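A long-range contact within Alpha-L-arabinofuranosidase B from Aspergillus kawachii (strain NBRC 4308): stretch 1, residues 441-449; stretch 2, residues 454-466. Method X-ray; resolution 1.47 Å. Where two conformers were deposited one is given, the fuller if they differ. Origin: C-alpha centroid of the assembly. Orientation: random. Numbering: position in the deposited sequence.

Stretch 1 (441-449) PTRYFRHYE
Stretch 2 (454-466) AASNGGVQTFDSK

Two arginines of the first stretch, R443 and R446, do much of the work of this contact by reaching into backbone carbonyls of the second, so that side chains add to an antiparallel pairing of two bridges. The contact buries 628 Å², summed over both sides.

The pairing itself centres on Y444 and A455, a hydrogen-bonded antiparallel pair with CA atoms 5.4 Å apart: Y444 N donates to A455 O and A455 N to Y444 O, both at 2.9 Å. F445 and A454 form the adjoining non-hydrogen-bonded pair, CA to CA 5.0 Å. Backbone phi/psi angles are -136/150 at Y444, -45/125 at F445, -149/125 at R446, -148/117 at Y448, -96/93 at A454 and -105/147 at A455. The side chains of Y444 and A455 lie on one face of the sheet, those of F445 and A454 on the other. A455 CB packs 3.4 Å from R446 CB, and A454 CB lies 4.1 Å from R443 CB. CA-H...O contacts accompany the pairing, R443 CA to A455 O at 3.2 Å and A454 CA to Y444 O at 3.3 Å. Beside the pair, a water accepts from N457 N (3.0 Å) and donates to T442 O (2.7 Å).

R443 is buried, with chi1 m, chi2 and chi3 t, and chi4 -80°. Its NH1 donates to A454 O at 2.9 Å and makes a salt bridge to D464 OD1 at 3.0 Å, which supplies a counter-charge for the buried guanidinium. S456 OG lies over one face of that group. D464 (chi1 m) also organises its own loop: S456 N donates to OD1 of D464 at 3.1 Å, and Q461 N to OD2 of D464 at 3.0 Å. G459, at phi/psi 162/-176, leaves room for this carboxylate, since a CB there would come within 2.4 Å of D464 OD2.

The CA-to-CB bond of R446 (chi1 t, chi2 -96°, chi3 t, chi4 85°) points toward the second stretch. Its NH1 bridges F463 O at 2.8 Å and S465 O at 2.9 Å, while NH2 adds a weak bond to S465 O at 3.3 Å. A long, multiply donating side chain suits these carbonyls, which belong to the residues before and after D464.

Farther along the strand, Y448 (chi1 t, chi2 87°) lays its ring against the 3-10 segment T462-F463 (-62/-34 and -82/4). F463 CA sits 3.9 Å from the centroid of the Y448 ring, 13° off the normal, a CH-pi contact over the face, and Y448 CG meets F463 CB at 3.9 Å. F463 takes chi1 p, chi2 81°.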

# COMPACT_ATOMS: atom_id res chain seq x y z
N PRO A 441 -7.63 0.37 2.76
CA PRO A 441 -8.11 1.72 2.99
C PRO A 441 -9.03 2.34 1.94
O PRO A 441 -9.53 3.43 2.16
CB PRO A 441 -6.82 2.54 3.15
CG PRO A 441 -5.80 1.73 2.37
CD PRO A 441 -6.16 0.27 2.64
N THR A 442 -9.31 1.58 0.90
CA THR A 442 -10.42 1.94 -0.00
C THR A 442 -11.79 1.58 0.61
O THR A 442 -12.80 1.95 0.02
CB THR A 442 -10.33 1.22 -1.35
OG1 THR A 442 -10.26 -0.20 -1.15
CG2 THR A 442 -9.08 1.67 -2.10
N ARG A 443 -11.76 0.87 1.74
CA ARG A 443 -13.02 0.35 2.33
C ARG A 443 -13.25 0.88 3.73
O ARG A 443 -12.31 1.13 4.48
CB ARG A 443 -12.96 -1.16 2.30
CG ARG A 443 -12.99 -1.74 0.89
CD ARG A 443 -12.81 -3.25 0.84
NE ARG A 443 -12.94 -3.68 -0.54
CZ ARG A 443 -14.09 -3.87 -1.20
NH1 ARG A 443 -15.24 -3.76 -0.58
NH2 ARG A 443 -14.08 -4.13 -2.50
N TYR A 444 -14.54 1.00 4.04
CA TYR A 444 -15.05 1.61 5.25
C TYR A 444 -16.17 0.76 5.84
O TYR A 444 -16.87 0.10 5.08
CB TYR A 444 -15.68 2.97 4.94
CG TYR A 444 -14.69 4.05 4.53
CD1 TYR A 444 -14.22 4.13 3.26
CD2 TYR A 444 -14.27 4.98 5.46
CE1 TYR A 444 -13.25 5.06 2.93
CE2 TYR A 444 -13.35 5.96 5.13
CZ TYR A 444 -12.87 6.00 3.85
OH TYR A 444 -11.95 6.99 3.51
N PHE A 445 -16.31 0.81 7.16
CA PHE A 445 -17.60 0.34 7.76
C PHE A 445 -18.75 0.91 6.93
O PHE A 445 -18.81 2.15 6.77
CB PHE A 445 -17.83 0.80 9.19
CG PHE A 445 -17.23 -0.01 10.32
CD1 PHE A 445 -15.96 -0.55 10.29
CD2 PHE A 445 -18.00 -0.22 11.46
CE1 PHE A 445 -15.44 -1.23 11.37
CE2 PHE A 445 -17.49 -0.91 12.54
CZ PHE A 445 -16.23 -1.43 12.49
N ARG A 446 -19.64 0.07 6.43
CA ARG A 446 -20.75 0.53 5.58
C ARG A 446 -21.95 -0.39 5.81
O ARG A 446 -21.78 -1.62 5.64
CB ARG A 446 -20.35 0.53 4.09
CG ARG A 446 -21.38 1.18 3.15
CD ARG A 446 -22.33 0.17 2.48
NE ARG A 446 -23.35 0.97 1.83
CZ ARG A 446 -23.23 1.51 0.62
NH1 ARG A 446 -22.28 1.11 -0.20
NH2 ARG A 446 -24.13 2.40 0.22
N HIS A 447 -23.10 0.18 6.17
CA HIS A 447 -24.34 -0.62 6.30
C HIS A 447 -25.03 -0.71 4.92
O HIS A 447 -25.10 0.28 4.15
CB HIS A 447 -25.24 -0.18 7.45
CG HIS A 447 -25.84 1.15 7.27
ND1 HIS A 447 -27.03 1.29 6.57
CD2 HIS A 447 -25.41 2.40 7.58
CE1 HIS A 447 -27.33 2.57 6.53
NE2 HIS A 447 -26.35 3.27 7.10
N TYR A 448 -25.48 -1.91 4.60
CA TYR A 448 -26.16 -2.22 3.33
C TYR A 448 -27.19 -3.33 3.63
O TYR A 448 -26.80 -4.43 4.04
CB TYR A 448 -25.16 -2.63 2.25
CG TYR A 448 -25.78 -2.82 0.89
CD1 TYR A 448 -25.93 -1.76 0.02
CD2 TYR A 448 -26.21 -4.07 0.50
CE1 TYR A 448 -26.48 -1.95 -1.24
CE2 TYR A 448 -26.76 -4.27 -0.75
CZ TYR A 448 -26.90 -3.20 -1.61
OH TYR A 448 -27.45 -3.39 -2.85
N GLU A 449 -28.46 -2.97 3.42
CA GLU A 449 -29.62 -3.83 3.82
C GLU A 449 -29.46 -4.20 5.30
O GLU A 449 -29.68 -5.37 5.66
CB GLU A 449 -29.75 -5.00 2.86
CG GLU A 449 -30.10 -4.54 1.45
CD GLU A 449 -30.41 -5.63 0.44
OE1 GLU A 449 -30.16 -6.79 0.71
OE2 GLU A 449 -30.90 -5.28 -0.63
N ALA A 454 -17.17 -4.01 4.89
CA ALA A 454 -16.05 -3.10 4.56
C ALA A 454 -16.21 -2.79 3.07
O ALA A 454 -15.84 -3.61 2.24
CB ALA A 454 -14.75 -3.76 4.91
N ALA A 455 -16.90 -1.71 2.78
CA ALA A 455 -17.34 -1.36 1.41
C ALA A 455 -16.48 -0.22 0.86
O ALA A 455 -16.11 0.70 1.61
CB ALA A 455 -18.78 -0.91 1.40
N SER A 456 -16.28 -0.29 -0.45
CA SER A 456 -15.69 0.82 -1.23
C SER A 456 -16.80 1.67 -1.84
O SER A 456 -17.93 1.21 -2.03
CB SER A 456 -14.68 0.30 -2.20
OG SER A 456 -15.27 -0.59 -3.15
N ASN A 457 -16.44 2.89 -2.23
CA ASN A 457 -17.32 3.88 -2.86
C ASN A 457 -17.38 3.53 -4.35
O ASN A 457 -16.57 4.06 -5.12
CB ASN A 457 -16.84 5.29 -2.55
CG ASN A 457 -17.75 6.44 -2.96
OD1 ASN A 457 -17.37 7.62 -2.85
ND2 ASN A 457 -18.95 6.10 -3.33
N GLY A 458 -18.28 2.63 -4.73
CA GLY A 458 -18.21 1.93 -6.01
C GLY A 458 -17.27 0.76 -5.95
O GLY A 458 -16.27 0.80 -5.23
N GLY A 459 -17.61 -0.29 -6.68
CA GLY A 459 -16.79 -1.50 -6.70
C GLY A 459 -17.55 -2.69 -7.21
O GLY A 459 -18.73 -2.53 -7.61
N VAL A 460 -16.92 -3.82 -7.19
CA VAL A 460 -17.50 -5.04 -7.80
C VAL A 460 -18.50 -5.71 -6.85
O VAL A 460 -19.23 -6.59 -7.37
CB VAL A 460 -16.41 -6.00 -8.27
CG1 VAL A 460 -15.49 -5.35 -9.27
CG2 VAL A 460 -15.63 -6.63 -7.13
N GLN A 461 -18.51 -5.40 -5.56
CA GLN A 461 -19.49 -6.07 -4.65
C GLN A 461 -20.79 -5.28 -4.72
O GLN A 461 -20.81 -4.03 -4.81
CB GLN A 461 -18.91 -6.20 -3.23
CG GLN A 461 -17.82 -7.27 -3.13
CD GLN A 461 -16.43 -6.78 -3.41
OE1 GLN A 461 -15.54 -7.56 -3.76
NE2 GLN A 461 -16.24 -5.47 -3.26
N THR A 462 -21.94 -5.95 -4.47
CA THR A 462 -23.22 -5.22 -4.44
C THR A 462 -23.21 -4.16 -3.33
O THR A 462 -23.75 -3.08 -3.55
CB THR A 462 -24.41 -6.19 -4.30
OG1 THR A 462 -24.14 -6.92 -3.10
CG2 THR A 462 -24.54 -7.06 -5.53
N PHE A 463 -22.55 -4.44 -2.20
CA PHE A 463 -22.55 -3.53 -1.04
C PHE A 463 -21.51 -2.40 -1.21
O PHE A 463 -21.40 -1.58 -0.31
CB PHE A 463 -22.26 -4.29 0.25
CG PHE A 463 -21.10 -5.25 0.20
CD1 PHE A 463 -19.79 -4.80 0.36
CD2 PHE A 463 -21.30 -6.61 -0.00
CE1 PHE A 463 -18.75 -5.71 0.35
CE2 PHE A 463 -20.24 -7.51 -0.05
CZ PHE A 463 -18.95 -7.07 0.15
N ASP A 464 -20.85 -2.34 -2.36
CA ASP A 464 -20.01 -1.18 -2.74
C ASP A 464 -20.84 -0.17 -3.50
O ASP A 464 -20.26 0.77 -4.09
CB ASP A 464 -18.83 -1.60 -3.62
CG ASP A 464 -17.85 -2.60 -3.04
OD1 ASP A 464 -17.70 -2.64 -1.81
OD2 ASP A 464 -17.25 -3.36 -3.84
N SER A 465 -22.17 -0.25 -3.45
CA SER A 465 -23.01 0.76 -4.15
C SER A 465 -22.62 2.19 -3.82
O SER A 465 -22.50 2.61 -2.64
CB SER A 465 -24.49 0.53 -3.86
OG SER A 465 -25.24 1.53 -4.49
N LYS A 466 -22.52 3.05 -4.84
CA LYS A 466 -22.31 4.48 -4.60
C LYS A 466 -23.53 5.15 -4.00
O LYS A 466 -23.38 6.18 -3.36
CB LYS A 466 -21.93 5.17 -5.91
CG LYS A 466 -20.58 4.72 -6.44
CD LYS A 466 -20.07 5.73 -7.45
CE LYS A 466 -18.58 5.80 -7.51
NZ LYS A 466 -18.17 6.92 -8.35
O HOH W 1 -13.63 3.87 -1.67